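Local coordinates for protein lovastatin nonaketide synthase, polyketide synthase component (Aspergillus terreus, PDB 7CPX) that builds the nonaketide backbone of lovastatin from malonyl-CoA as an iterative, multidomain homodimeric polyketide synthase working with the partner lovC, at residues R233-G238 / L356-A361; G327-A332 / S399-P404; Q35-V40 / P391-D396; F316-G321 / L377-F382; W31-H36 / K362-H367. The protein carries 2 engineered substitutions. All blocks are in the same frame, centred on the assembly; numbering follows the deposited sequence.

Overall arrangement
All five contacts lie within the ketosynthase, the thiolase-type domain at the start of the chain. Along the chain come 31-40, then 233-238, then 316-321, 327-332, 356-367, 377-382, 391-396 and 399-404. Contacts 3 and 5 share Gln35 and His36 and have centres about 6 Å apart, whereas the centres of contacts 2 and 5 are the farthest apart, about 21 Å. Contacts 1 and 4 reach the same mixed sheet through neighbouring strands 356-358 and 316-318; contact 2 packs on helix 327-339 and contact 4 on helix 369-386. Contacts 4 and 5 hold His320 and His367 respectively, both predicted to act in condensation, so these two contacts adjoin the probable ketosynthase active site.

Contact 1: R233-G238 / L356-A361; sequences RMWDAG and LFVGSA
Met234 places CG anti to its backbone N (chi1 170°) and runs extended to its methyl, and Val358 likewise sets CG1 anti to N (chi1 -168°), which brings Met234 CE to 3.5 Å from Val358 CG1. The two side chains cross at about a right angle. The same methyl sits 3.8 Å above the plane of the Trp235 ring, over its centre, while the far end of the indole also reaches Val358: Trp235 CH2 is 3.6 Å from Val358 CG1, approached obliquely. One valine branch is thus touched by both residues. Met234 and Trp235 are the two central residues of a type II beta turn from Arg233 to Asp236, and this turn carries the pair against the end of ketosynthase strand 356-358. Further along, Met234 SD lies beside the backbone N and CB of Ser360. Ser360 OG is hydrogen-bonded to Lys362 NZ and to the carbonyl of His320, a predicted active-site residue. At the end of the turn, Asp236 OD2 accepts from Gly238 N, forming an Asx turn.

Contact 2: G327-A332 / S399-P404; sequences GDPQEA and SPRVAP
Val402 and Pro329 stand where the backbones come closest, their CA atoms 4.7 Å apart, and Val402 divides its two methyls between Ala332 and the Asp328-Pro329 pair, about one helical turn apart. CG1, anti to the backbone N (chi1 177°), meets Ala332 CB at 3.5 Å. CG2 lies over the start of the helix, with Pro329 CA 3.8 Å from Val402 CG2, and it also approaches the backbone and CB of Asp328. This is the tightly packed part: Val402, Ala332 and Asp328 are all buried, and the contacts are made by the valine methyls. The solvent side is built differently. There the exposed Arg401 crosses Pro329 obliquely, its CB 3.5 Å from Pro329 CG. A bend at chi3 (72°) places Arg401 NE 4.1 Å from Pro329 CG, and Pro329 CG lies over one face of the guanidinium; the arrangement is van der Waals cover. The carboxylate of Asp328 turns elsewhere: OD2 accepts a hydrogen bond from Trp235 N, and OD1 a weak one from Gly323 N. Trp235 also touches Val402, linking the 399-404 loop to the 233-238 turn. In the ketosynthase fold the contact sets that loop against the N-terminal part of helix 327-339, the connection between neighbouring parallel strands 316-318 and 356-358; Glu331 of that helix touches Asn432 and Phe434 of strand 428-435.

Contact 3: Q35-V40 / P391-D396; sequences QHPRDV and PNLLFD
Two surface loops of the ketosynthase meet here, the one leaving helix 27-35 and the one following strand 388-389, and they join through prolines: Pro37 CD is 3.5 Å from Pro391 CG, the rings packed obliquely. The pyrrolidine of Pro391 also leans on the helix end, with its CD 3.6 Å from Gln35 O. One step along, Pro37 CB is 3.9 Å from Leu393 CB. In Leu393, chi1 (-178°) sets CG anti to the backbone N; beyond it, chi2 (58°) sets the branches, with CD1 4.1 Å from Pro37 CB and CD2 beside the carbonyl of Arg38. Polar ends are engaged outside the contact: Asp39, at the centre of an inverse gamma turn, forms a salt bridge to Arg231, and Arg38 NH2 donates to Gly22 O. The predicted catalytic residues lie elsewhere. With no regular secondary structure across most of its span, this is a loop-to-loop contact at the surface of the thiolase-type ketosynthase domain, joined by one proline from each loop.

Contact 4: F316-G321 / L377-F382; sequences FFEAHG and LMKASF
Glu318, Lys379 and Phe316 have the most surface buried across this contact, and Lys379 is the one that meets both others. Its aliphatic stem crosses Glu318 at about a right angle, with Glu318 CG 4.0 Å from Lys379 CB and 4.1 Å from Lys379 CD. Because the lysine chain is extended beyond CG, CE reaches onward to Phe316, lying 4.1 Å from Phe316 CZ. The phenyl also turns its edge to the helix backbone, Ala380 CA standing near the ring plane 4.2 Å from Phe316 CE2. The carbon parts thus pack while the ionic ends part company. Glu318 bends at chi2 (-71°), which places CD, and its OE2 accepts from Ala361 N; a long, weak ion pair links it to Lys362. Lys379 NZ instead donates to Pro391 O and weakly to Ser360 O. The two charged atoms, Glu318 OE2 and Lys379 NZ, remain 5.3 Å apart, near enough perhaps to favour each other electrostatically. Strand 316-318 and helix 369-386 run nearly antiparallel here, at 157° with their axes 8.3 Å apart. The strand lies between 428-435 and 356-358 in the ketosynthase sheet; its alternate residue Phe317 turns from this helix to pack on helix 327-339, and predicted catalytic His320 follows just beyond the strand end.

Contact 5: W31-H36 / K362-H367; sequences WELLQH and KTVVGH
Leu33 meets Val364 at the heart of a first shell completed by Leu34 and Val365, in which the last turn of helix 27-35 packs against the ketosynthase loop that carries His367, predicted to be catalytic. Leu33 CG and CD1 are each 3.7 Å from Val364 CG1, and the two side chains slide past each other in opposite directions. Val364 places CG1 anti to its backbone N (chi1 -179°), which puts that branch on the leucine. The other branch of Leu33 is used too: its CD2 lies 3.7 Å from Val365 CG1. Leu34, next in the helix, covers the same pair from its own position, CD2 reaching 4.1 Å from Val364 CB and 4.2 Å from Val365 CG1. Every close approach joins carbon to carbon, and each valine touches both leucines through apolar contacts. Further partners surround the two elements. On the helix side, Leu34 also touches Lys379 of helix 369-386, and the ring of Trp31 stacks on His386. On the loop side, Thr363 OG1 is hydrogen-bonded to Ser360 O. Gly366 takes a positive phi (85°), at backbone angles where a CB would collide with the carbonyl O of Val365; His367 follows and meets the ring of His320. Before the valines, Lys362 NZ donates to His320 O.

Contact 1: R233-G238 / L356-A361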
# COMPACT_ATOMS: atom_id res chain seq x y z
N ARG A 233 29.70 -5.65 -27.46
CA ARG A 233 30.94 -6.22 -27.98
C ARG A 233 30.65 -6.78 -29.37
O ARG A 233 30.31 -7.95 -29.54
CB ARG A 233 31.47 -7.30 -27.05
CG ARG A 233 31.86 -6.78 -25.67
CD ARG A 233 32.55 -7.85 -24.85
NE ARG A 233 33.73 -7.33 -24.18
CZ ARG A 233 33.72 -6.72 -23.00
NH1 ARG A 233 32.59 -6.53 -22.33
NH2 ARG A 233 34.86 -6.29 -22.48
N MET A 234 30.81 -5.92 -30.37
CA MET A 234 30.53 -6.30 -31.75
C MET A 234 31.43 -7.44 -32.18
O MET A 234 32.66 -7.34 -32.09
CB MET A 234 30.71 -5.10 -32.67
CG MET A 234 30.68 -5.42 -34.15
SD MET A 234 30.98 -3.96 -35.17
CE MET A 234 31.21 -4.72 -36.77
N TRP A 235 30.82 -8.53 -32.66
CA TRP A 235 31.51 -9.66 -33.27
C TRP A 235 32.58 -10.26 -32.37
O TRP A 235 33.44 -11.02 -32.85
CB TRP A 235 32.14 -9.27 -34.61
CG TRP A 235 31.15 -8.83 -35.65
CD1 TRP A 235 29.84 -8.50 -35.46
CD2 TRP A 235 31.41 -8.67 -37.05
NE1 TRP A 235 29.27 -8.15 -36.65
CE2 TRP A 235 30.20 -8.24 -37.65
CE3 TRP A 235 32.53 -8.84 -37.86
CZ2 TRP A 235 30.10 -7.98 -39.01
CZ3 TRP A 235 32.42 -8.58 -39.21
CH2 TRP A 235 31.22 -8.16 -39.77
N ASP A 236 32.56 -9.96 -31.07
CA ASP A 236 33.58 -10.45 -30.16
C ASP A 236 33.11 -11.73 -29.47
O ASP A 236 31.91 -12.01 -29.36
CB ASP A 236 33.91 -9.39 -29.11
CG ASP A 236 35.12 -9.76 -28.27
OD1 ASP A 236 36.25 -9.65 -28.78
OD2 ASP A 236 34.93 -10.16 -27.10
N ALA A 237 34.08 -12.52 -29.01
CA ALA A 237 33.75 -13.74 -28.28
C ALA A 237 32.96 -13.45 -27.01
O ALA A 237 32.23 -14.33 -26.54
CB ALA A 237 35.03 -14.50 -27.92
N GLY A 238 33.08 -12.24 -26.47
CA GLY A 238 32.30 -11.83 -25.32
C GLY A 238 30.92 -11.32 -25.64
O GLY A 238 30.25 -10.76 -24.77
N LEU A 356 37.57 -5.36 -46.20
CA LEU A 356 36.44 -4.45 -46.06
C LEU A 356 36.23 -4.18 -44.58
O LEU A 356 35.70 -5.03 -43.86
CB LEU A 356 35.20 -5.04 -46.71
CG LEU A 356 33.93 -4.18 -46.68
CD1 LEU A 356 32.98 -4.61 -47.78
CD2 LEU A 356 33.23 -4.26 -45.34
N PHE A 357 36.66 -3.01 -44.12
CA PHE A 357 36.57 -2.68 -42.70
C PHE A 357 35.12 -2.60 -42.26
O PHE A 357 34.28 -1.98 -42.93
CB PHE A 357 37.28 -1.35 -42.43
CG PHE A 357 38.77 -1.43 -42.54
CD1 PHE A 357 39.40 -1.23 -43.76
CD2 PHE A 357 39.55 -1.69 -41.43
CE1 PHE A 357 40.77 -1.30 -43.86
CE2 PHE A 357 40.92 -1.76 -41.53
CZ PHE A 357 41.54 -1.56 -42.75
N VAL A 358 34.82 -3.23 -41.13
CA VAL A 358 33.48 -3.24 -40.55
C VAL A 358 33.59 -2.74 -39.12
O VAL A 358 34.33 -3.32 -38.32
CB VAL A 358 32.84 -4.64 -40.60
CG1 VAL A 358 31.37 -4.56 -40.27
CG2 VAL A 358 33.06 -5.28 -41.95
N GLY A 359 32.85 -1.68 -38.80
CA GLY A 359 32.89 -1.13 -37.46
C GLY A 359 31.60 -0.45 -37.06
O GLY A 359 31.13 0.46 -37.75
N SER A 360 31.03 -0.87 -35.94
CA SER A 360 29.75 -0.34 -35.46
C SER A 360 30.00 0.75 -34.44
O SER A 360 30.77 0.56 -33.49
CB SER A 360 28.90 -1.45 -34.86
OG SER A 360 27.65 -0.94 -34.41
N ALA A 361 29.35 1.90 -34.63
CA ALA A 361 29.45 2.98 -33.66
C ALA A 361 28.95 2.56 -32.29
O ALA A 361 29.35 3.16 -31.28
CB ALA A 361 28.67 4.20 -34.15

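Contact 2: G327-A332 / S399-P404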
# COMPACT_ATOMS: atom_id res chain seq x y z
N GLY A 327 22.87 -12.49 -33.48
CA GLY A 327 22.67 -11.54 -34.55
C GLY A 327 23.95 -11.17 -35.27
O GLY A 327 23.97 -11.05 -36.50
N ASP A 328 25.03 -10.99 -34.52
CA ASP A 328 26.30 -10.61 -35.13
C ASP A 328 26.76 -11.61 -36.18
O ASP A 328 27.19 -11.18 -37.27
CB ASP A 328 27.37 -10.43 -34.04
CG ASP A 328 27.18 -9.15 -33.25
OD1 ASP A 328 26.18 -8.45 -33.47
OD2 ASP A 328 28.05 -8.85 -32.40
N PRO A 329 26.72 -12.92 -35.94
CA PRO A 329 27.10 -13.86 -37.01
C PRO A 329 26.26 -13.71 -38.26
O PRO A 329 26.79 -13.81 -39.38
CB PRO A 329 26.92 -15.24 -36.36
CG PRO A 329 26.96 -14.98 -34.89
CD PRO A 329 26.35 -13.63 -34.70
N GLN A 330 24.96 -13.48 -38.11
CA GLN A 330 24.10 -13.28 -39.27
C GLN A 330 24.54 -12.06 -40.07
O GLN A 330 24.61 -12.11 -41.30
CB GLN A 330 22.64 -13.14 -38.83
CG GLN A 330 22.08 -14.35 -38.11
CD GLN A 330 21.76 -15.50 -39.04
OE1 GLN A 330 21.81 -15.35 -40.26
NE2 GLN A 330 21.42 -16.64 -38.47
N GLU A 331 24.84 -10.96 -39.38
CA GLU A 331 25.28 -9.76 -40.07
C GLU A 331 26.62 -9.97 -40.77
O GLU A 331 26.81 -9.51 -41.90
CB GLU A 331 25.39 -8.60 -39.08
CG GLU A 331 25.82 -7.30 -39.71
CD GLU A 331 25.75 -6.14 -38.75
OE1 GLU A 331 25.84 -6.37 -37.53
OE2 GLU A 331 25.61 -4.99 -39.22
N ALA A 332 27.55 -10.66 -40.10
CA ALA A 332 28.84 -10.92 -40.73
C ALA A 332 28.67 -11.78 -41.97
O ALA A 332 29.31 -11.53 -43.00
CB ALA A 332 29.78 -11.60 -39.73
N SER A 399 34.59 -13.44 -32.55
CA SER A 399 33.67 -14.47 -32.10
C SER A 399 33.84 -15.72 -32.96
O SER A 399 33.97 -15.61 -34.19
CB SER A 399 32.23 -13.97 -32.17
OG SER A 399 31.33 -14.96 -31.70
N PRO A 400 33.85 -16.91 -32.37
CA PRO A 400 33.95 -18.13 -33.19
C PRO A 400 32.85 -18.24 -34.22
O PRO A 400 33.09 -18.75 -35.33
CB PRO A 400 33.88 -19.26 -32.16
CG PRO A 400 34.29 -18.64 -30.87
CD PRO A 400 33.81 -17.23 -30.93
N ARG A 401 31.64 -17.78 -33.90
CA ARG A 401 30.55 -17.84 -34.86
C ARG A 401 30.77 -16.87 -36.02
O ARG A 401 30.30 -17.12 -37.13
CB ARG A 401 29.22 -17.53 -34.16
CG ARG A 401 29.01 -18.29 -32.86
CD ARG A 401 27.64 -17.99 -32.27
NE ARG A 401 26.57 -18.62 -33.03
CZ ARG A 401 25.28 -18.49 -32.75
NH1 ARG A 401 24.86 -17.74 -31.74
NH2 ARG A 401 24.39 -19.13 -33.50
N VAL A 402 31.47 -15.77 -35.77
CA VAL A 402 31.74 -14.78 -36.81
C VAL A 402 33.01 -15.07 -37.59
O VAL A 402 33.19 -14.54 -38.69
CB VAL A 402 31.81 -13.37 -36.20
CG1 VAL A 402 32.16 -12.35 -37.27
CG2 VAL A 402 30.50 -13.01 -35.54
N ALA A 403 33.91 -15.90 -37.04
CA ALA A 403 35.17 -16.17 -37.72
C ALA A 403 34.99 -16.67 -39.15
O ALA A 403 35.73 -16.21 -40.03
CB ALA A 403 35.99 -17.17 -36.90
N PRO A 404 34.06 -17.58 -39.45
CA PRO A 404 33.94 -18.06 -40.84
C PRO A 404 33.72 -16.95 -41.84
O PRO A 404 34.24 -17.02 -42.96
CB PRO A 404 32.74 -19.02 -40.78
CG PRO A 404 32.64 -19.42 -39.35
CD PRO A 404 33.08 -18.24 -38.56

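Contact 3: Q35-V40 / P391-D396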
# COMPACT_ATOMS: atom_id res chain seq x y z
N GLN A 35 36.60 8.45 -33.54
CA GLN A 35 37.96 8.15 -33.99
C GLN A 35 38.92 7.95 -32.82
O GLN A 35 39.99 7.36 -33.01
CB GLN A 35 38.48 9.26 -34.91
CG GLN A 35 38.76 10.58 -34.21
CD GLN A 35 39.21 11.64 -35.18
OE1 GLN A 35 39.52 11.36 -36.34
NE2 GLN A 35 39.26 12.89 -34.72
N HIS A 36 38.57 8.44 -31.64
CA HIS A 36 39.38 8.27 -30.43
C HIS A 36 38.47 7.79 -29.31
O HIS A 36 38.17 8.53 -28.36
CB HIS A 36 40.09 9.58 -30.05
CG HIS A 36 41.04 10.06 -31.10
ND1 HIS A 36 41.76 9.21 -31.90
CD2 HIS A 36 41.37 11.32 -31.49
CE1 HIS A 36 42.51 9.91 -32.73
NE2 HIS A 36 42.29 11.19 -32.50
N PRO A 37 38.00 6.55 -29.39
CA PRO A 37 36.98 6.08 -28.44
C PRO A 37 37.51 5.99 -27.02
O PRO A 37 38.70 5.79 -26.78
CB PRO A 37 36.60 4.70 -28.99
CG PRO A 37 37.79 4.26 -29.76
CD PRO A 37 38.37 5.51 -30.36
N ARG A 38 36.58 6.13 -26.07
CA ARG A 38 36.87 6.01 -24.66
C ARG A 38 35.73 5.24 -24.00
O ARG A 38 34.65 5.07 -24.59
CB ARG A 38 37.05 7.38 -24.00
CG ARG A 38 35.97 8.39 -24.37
CD ARG A 38 36.20 9.73 -23.69
NE ARG A 38 35.24 10.73 -24.12
CZ ARG A 38 35.38 11.49 -25.21
NH1 ARG A 38 36.43 11.37 -26.00
NH2 ARG A 38 34.44 12.38 -25.50
N ASP A 39 35.96 4.78 -22.78
CA ASP A 39 34.99 3.97 -22.05
C ASP A 39 33.84 4.88 -21.61
O ASP A 39 33.72 5.27 -20.45
CB ASP A 39 35.64 3.27 -20.87
CG ASP A 39 34.74 2.23 -20.23
OD1 ASP A 39 33.65 1.97 -20.79
OD2 ASP A 39 35.11 1.68 -19.18
N VAL A 40 32.99 5.22 -22.58
CA VAL A 40 31.90 6.15 -22.33
C VAL A 40 30.85 5.52 -21.41
O VAL A 40 30.27 6.21 -20.56
CB VAL A 40 31.27 6.60 -23.66
CG1 VAL A 40 29.99 7.34 -23.40
CG2 VAL A 40 32.24 7.46 -24.43
N PRO A 391 37.85 3.31 -35.14
CA PRO A 391 37.99 1.97 -34.57
C PRO A 391 36.74 1.56 -33.79
O PRO A 391 35.76 2.30 -33.71
CB PRO A 391 39.20 2.11 -33.64
CG PRO A 391 39.13 3.53 -33.19
CD PRO A 391 38.58 4.31 -34.35
N ASN A 392 36.80 0.36 -33.22
CA ASN A 392 35.76 -0.16 -32.35
C ASN A 392 36.36 -0.40 -30.97
O ASN A 392 37.36 -1.10 -30.84
CB ASN A 392 35.17 -1.46 -32.91
CG ASN A 392 34.52 -1.26 -34.26
OD1 ASN A 392 33.30 -1.30 -34.39
ND2 ASN A 392 35.34 -1.03 -35.28
N LEU A 393 35.74 0.20 -29.95
CA LEU A 393 36.34 0.19 -28.62
C LEU A 393 36.38 -1.23 -28.05
O LEU A 393 37.38 -1.61 -27.42
CB LEU A 393 35.56 1.12 -27.70
CG LEU A 393 36.08 1.26 -26.27
CD1 LEU A 393 37.52 1.75 -26.26
CD2 LEU A 393 35.19 2.19 -25.46
N LEU A 394 35.33 -2.01 -28.25
CA LEU A 394 35.22 -3.35 -27.66
C LEU A 394 35.35 -4.39 -28.77
O LEU A 394 34.36 -4.82 -29.36
CB LEU A 394 33.90 -3.52 -26.90
CG LEU A 394 33.70 -2.70 -25.62
CD1 LEU A 394 34.96 -2.68 -24.77
CD2 LEU A 394 33.24 -1.29 -25.95
N PHE A 395 36.59 -4.79 -29.05
CA PHE A 395 36.85 -5.93 -29.93
C PHE A 395 38.22 -6.48 -29.56
O PHE A 395 39.25 -5.91 -29.95
CB PHE A 395 36.79 -5.52 -31.40
CG PHE A 395 37.10 -6.65 -32.35
CD1 PHE A 395 36.18 -7.65 -32.58
CD2 PHE A 395 38.32 -6.70 -33.00
CE1 PHE A 395 36.46 -8.68 -33.45
CE2 PHE A 395 38.61 -7.73 -33.87
CZ PHE A 395 37.68 -8.73 -34.09
N ASP A 396 38.23 -7.58 -28.81
CA ASP A 396 39.46 -8.21 -28.36
C ASP A 396 39.72 -9.56 -29.01
O ASP A 396 40.87 -9.90 -29.27
CB ASP A 396 39.45 -8.39 -26.84
CG ASP A 396 39.23 -7.09 -26.10
OD1 ASP A 396 39.65 -6.03 -26.62
OD2 ASP A 396 38.63 -7.11 -25.01

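Contact 4: F316-G321 / L377-F382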
# COMPACT_ATOMS: atom_id res chain seq x y z
N PHE A 316 34.48 0.90 -46.01
CA PHE A 316 34.07 0.83 -44.62
C PHE A 316 32.61 0.43 -44.56
O PHE A 316 31.83 0.73 -45.47
CB PHE A 316 34.28 2.17 -43.90
CG PHE A 316 33.81 2.17 -42.47
CD1 PHE A 316 34.34 1.30 -41.54
CD2 PHE A 316 32.84 3.07 -42.06
CE1 PHE A 316 33.91 1.31 -40.23
CE2 PHE A 316 32.40 3.08 -40.75
CZ PHE A 316 32.94 2.20 -39.83
N PHE A 317 32.23 -0.28 -43.50
CA PHE A 317 30.87 -0.79 -43.35
C PHE A 317 30.46 -0.61 -41.89
O PHE A 317 30.85 -1.41 -41.03
CB PHE A 317 30.78 -2.24 -43.78
CG PHE A 317 29.38 -2.74 -43.94
CD1 PHE A 317 28.62 -3.10 -42.85
CD2 PHE A 317 28.82 -2.85 -45.20
CE1 PHE A 317 27.33 -3.55 -43.01
CE2 PHE A 317 27.53 -3.30 -45.37
CZ PHE A 317 26.78 -3.65 -44.27
N GLU A 318 29.68 0.42 -41.61
CA GLU A 318 29.16 0.60 -40.27
C GLU A 318 28.10 -0.46 -40.02
O GLU A 318 26.92 -0.27 -40.35
CB GLU A 318 28.59 2.01 -40.08
CG GLU A 318 28.57 2.47 -38.63
CD GLU A 318 27.54 1.76 -37.78
OE1 GLU A 318 26.56 1.23 -38.35
OE2 GLU A 318 27.69 1.74 -36.54
N ALA A 319 28.52 -1.58 -39.45
CA ALA A 319 27.63 -2.70 -39.22
C ALA A 319 26.69 -2.41 -38.05
O ALA A 319 26.97 -1.58 -37.19
CB ALA A 319 28.43 -3.97 -38.95
N HIS A 320 25.56 -3.12 -38.05
CA HIS A 320 24.69 -3.09 -36.89
C HIS A 320 25.47 -3.39 -35.62
O HIS A 320 25.36 -2.66 -34.62
CB HIS A 320 23.55 -4.10 -37.08
CG HIS A 320 22.40 -3.90 -36.15
ND1 HIS A 320 22.03 -2.65 -35.68
CD2 HIS A 320 21.53 -4.78 -35.61
CE1 HIS A 320 20.98 -2.78 -34.88
NE2 HIS A 320 20.66 -4.06 -34.82
N GLY A 321 26.28 -4.45 -35.64
CA GLY A 321 27.25 -4.72 -34.60
C GLY A 321 26.74 -4.46 -33.20
O GLY A 321 27.30 -3.62 -32.48
N LEU A 377 25.25 5.99 -39.26
CA LEU A 377 25.39 6.90 -40.39
C LEU A 377 26.41 7.98 -40.08
O LEU A 377 27.32 8.25 -40.88
CB LEU A 377 24.04 7.51 -40.74
CG LEU A 377 24.03 8.42 -41.96
CD1 LEU A 377 22.96 7.98 -42.94
CD2 LEU A 377 23.80 9.86 -41.55
N MET A 378 26.31 8.59 -38.90
CA MET A 378 27.29 9.60 -38.52
C MET A 378 28.69 9.03 -38.56
O MET A 378 29.61 9.63 -39.13
CB MET A 378 26.96 10.15 -37.13
CG MET A 378 25.61 10.83 -37.02
SD MET A 378 25.66 12.62 -37.29
CE MET A 378 26.04 12.70 -39.04
N LYS A 379 28.88 7.84 -37.99
CA LYS A 379 30.19 7.20 -38.02
C LYS A 379 30.63 6.98 -39.46
O LYS A 379 31.82 7.13 -39.79
CB LYS A 379 30.14 5.88 -37.26
CG LYS A 379 31.49 5.17 -37.14
CD LYS A 379 31.43 4.07 -36.11
CE LYS A 379 32.77 3.39 -35.93
NZ LYS A 379 32.73 2.33 -34.88
N ALA A 380 29.70 6.62 -40.34
CA ALA A 380 30.03 6.46 -41.74
C ALA A 380 30.24 7.81 -42.41
O ALA A 380 31.05 7.94 -43.33
CB ALA A 380 28.94 5.67 -42.46
N SER A 381 29.52 8.84 -41.95
CA SER A 381 29.63 10.15 -42.57
C SER A 381 30.97 10.79 -42.23
O SER A 381 31.82 10.99 -43.11
CB SER A 381 28.48 11.04 -42.11
OG SER A 381 28.61 12.35 -42.63
N PHE A 382 31.20 11.08 -40.95
CA PHE A 382 32.43 11.74 -40.54
C PHE A 382 33.64 11.01 -41.10
O PHE A 382 34.51 11.60 -41.75
CB PHE A 382 32.51 11.82 -39.02
CG PHE A 382 31.32 12.47 -38.38
CD1 PHE A 382 30.64 13.48 -39.02
CD2 PHE A 382 30.89 12.06 -37.13
CE1 PHE A 382 29.54 14.08 -38.42
CE2 PHE A 382 29.79 12.64 -36.53
CZ PHE A 382 29.12 13.66 -37.18

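Contact 5: W31-H36 / K362-H367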
# COMPACT_ATOMS: atom_id res chain seq x y z
N TRP A 31 32.61 12.97 -33.62
CA TRP A 31 33.66 12.43 -34.47
C TRP A 31 34.94 12.19 -33.68
O TRP A 31 35.61 11.17 -33.86
CB TRP A 31 33.93 13.37 -35.64
CG TRP A 31 35.16 13.00 -36.42
CD1 TRP A 31 36.22 13.80 -36.70
CD2 TRP A 31 35.46 11.72 -36.99
NE1 TRP A 31 37.16 13.11 -37.43
CE2 TRP A 31 36.71 11.83 -37.61
CE3 TRP A 31 34.78 10.50 -37.03
CZ2 TRP A 31 37.31 10.76 -38.27
CZ3 TRP A 31 35.38 9.44 -37.69
CH2 TRP A 31 36.63 9.58 -38.30
N GLU A 32 35.30 13.14 -32.81
CA GLU A 32 36.49 12.95 -31.98
C GLU A 32 36.35 11.70 -31.12
O GLU A 32 37.31 10.93 -30.98
CB GLU A 32 36.72 14.18 -31.10
CG GLU A 32 37.11 15.43 -31.88
CD GLU A 32 37.20 16.66 -30.99
OE1 GLU A 32 36.89 16.55 -29.79
OE2 GLU A 32 37.57 17.74 -31.50
N LEU A 33 35.17 11.49 -30.54
CA LEU A 33 34.94 10.30 -29.74
C LEU A 33 35.06 9.04 -30.60
O LEU A 33 35.72 8.07 -30.21
CB LEU A 33 33.55 10.37 -29.10
CG LEU A 33 33.02 9.10 -28.45
CD1 LEU A 33 33.95 8.61 -27.36
CD2 LEU A 33 31.63 9.34 -27.89
N LEU A 34 34.44 9.05 -31.78
CA LEU A 34 34.42 7.85 -32.61
C LEU A 34 35.82 7.47 -33.07
O LEU A 34 36.20 6.30 -33.02
CB LEU A 34 33.49 8.05 -33.80
CG LEU A 34 32.00 8.14 -33.46
CD1 LEU A 34 31.20 8.55 -34.67
CD2 LEU A 34 31.50 6.82 -32.91
N GLN A 35 36.60 8.45 -33.54
CA GLN A 35 37.96 8.15 -33.99
C GLN A 35 38.92 7.95 -32.82
O GLN A 35 39.99 7.36 -33.01
CB GLN A 35 38.48 9.26 -34.91
CG GLN A 35 38.76 10.58 -34.21
CD GLN A 35 39.21 11.64 -35.18
OE1 GLN A 35 39.52 11.36 -36.34
NE2 GLN A 35 39.26 12.89 -34.72
N HIS A 36 38.57 8.44 -31.64
CA HIS A 36 39.38 8.27 -30.43
C HIS A 36 38.47 7.79 -29.31
O HIS A 36 38.17 8.53 -28.36
CB HIS A 36 40.09 9.58 -30.05
CG HIS A 36 41.04 10.06 -31.10
ND1 HIS A 36 41.76 9.21 -31.90
CD2 HIS A 36 41.37 11.32 -31.49
CE1 HIS A 36 42.51 9.91 -32.73
NE2 HIS A 36 42.29 11.19 -32.50
N LYS A 362 28.09 1.55 -32.23
CA LYS A 362 27.50 1.12 -30.98
C LYS A 362 28.52 0.51 -30.03
O LYS A 362 28.21 0.33 -28.84
CB LYS A 362 26.38 0.11 -31.26
CG LYS A 362 25.34 0.65 -32.24
CD LYS A 362 24.43 -0.44 -32.76
CE LYS A 362 23.96 -0.12 -34.17
NZ LYS A 362 25.06 -0.16 -35.17
N THR A 363 29.72 0.20 -30.51
CA THR A 363 30.79 -0.21 -29.61
C THR A 363 31.33 0.97 -28.82
O THR A 363 31.90 0.79 -27.74
CB THR A 363 31.93 -0.87 -30.40
OG1 THR A 363 32.46 0.07 -31.34
CG2 THR A 363 31.43 -2.09 -31.14
N VAL A 364 31.17 2.18 -29.34
CA VAL A 364 31.71 3.39 -28.72
C VAL A 364 30.63 4.18 -28.01
O VAL A 364 30.80 4.58 -26.86
CB VAL A 364 32.42 4.25 -29.79
CG1 VAL A 364 33.01 5.49 -29.15
CG2 VAL A 364 33.49 3.45 -30.50
N VAL A 365 29.50 4.43 -28.68
CA VAL A 365 28.40 5.19 -28.11
C VAL A 365 27.25 4.30 -27.67
O VAL A 365 26.22 4.80 -27.22
CB VAL A 365 27.91 6.27 -29.09
CG1 VAL A 365 29.04 7.19 -29.48
CG2 VAL A 365 27.28 5.63 -30.31
N GLY A 366 27.39 2.99 -27.81
CA GLY A 366 26.37 2.07 -27.38
C GLY A 366 25.29 1.86 -28.43
O GLY A 366 25.14 2.62 -29.38
N HIS A 367 24.51 0.81 -28.22
CA HIS A 367 23.36 0.53 -29.08
C HIS A 367 22.25 1.51 -28.72
O HIS A 367 21.53 1.33 -27.74
CB HIS A 367 22.89 -0.91 -28.90
CG HIS A 367 21.75 -1.28 -29.79
ND1 HIS A 367 21.91 -1.95 -30.97
CD2 HIS A 367 20.42 -1.05 -29.66
CE1 HIS A 367 20.74 -2.14 -31.54
NE2 HIS A 367 19.81 -1.60 -30.77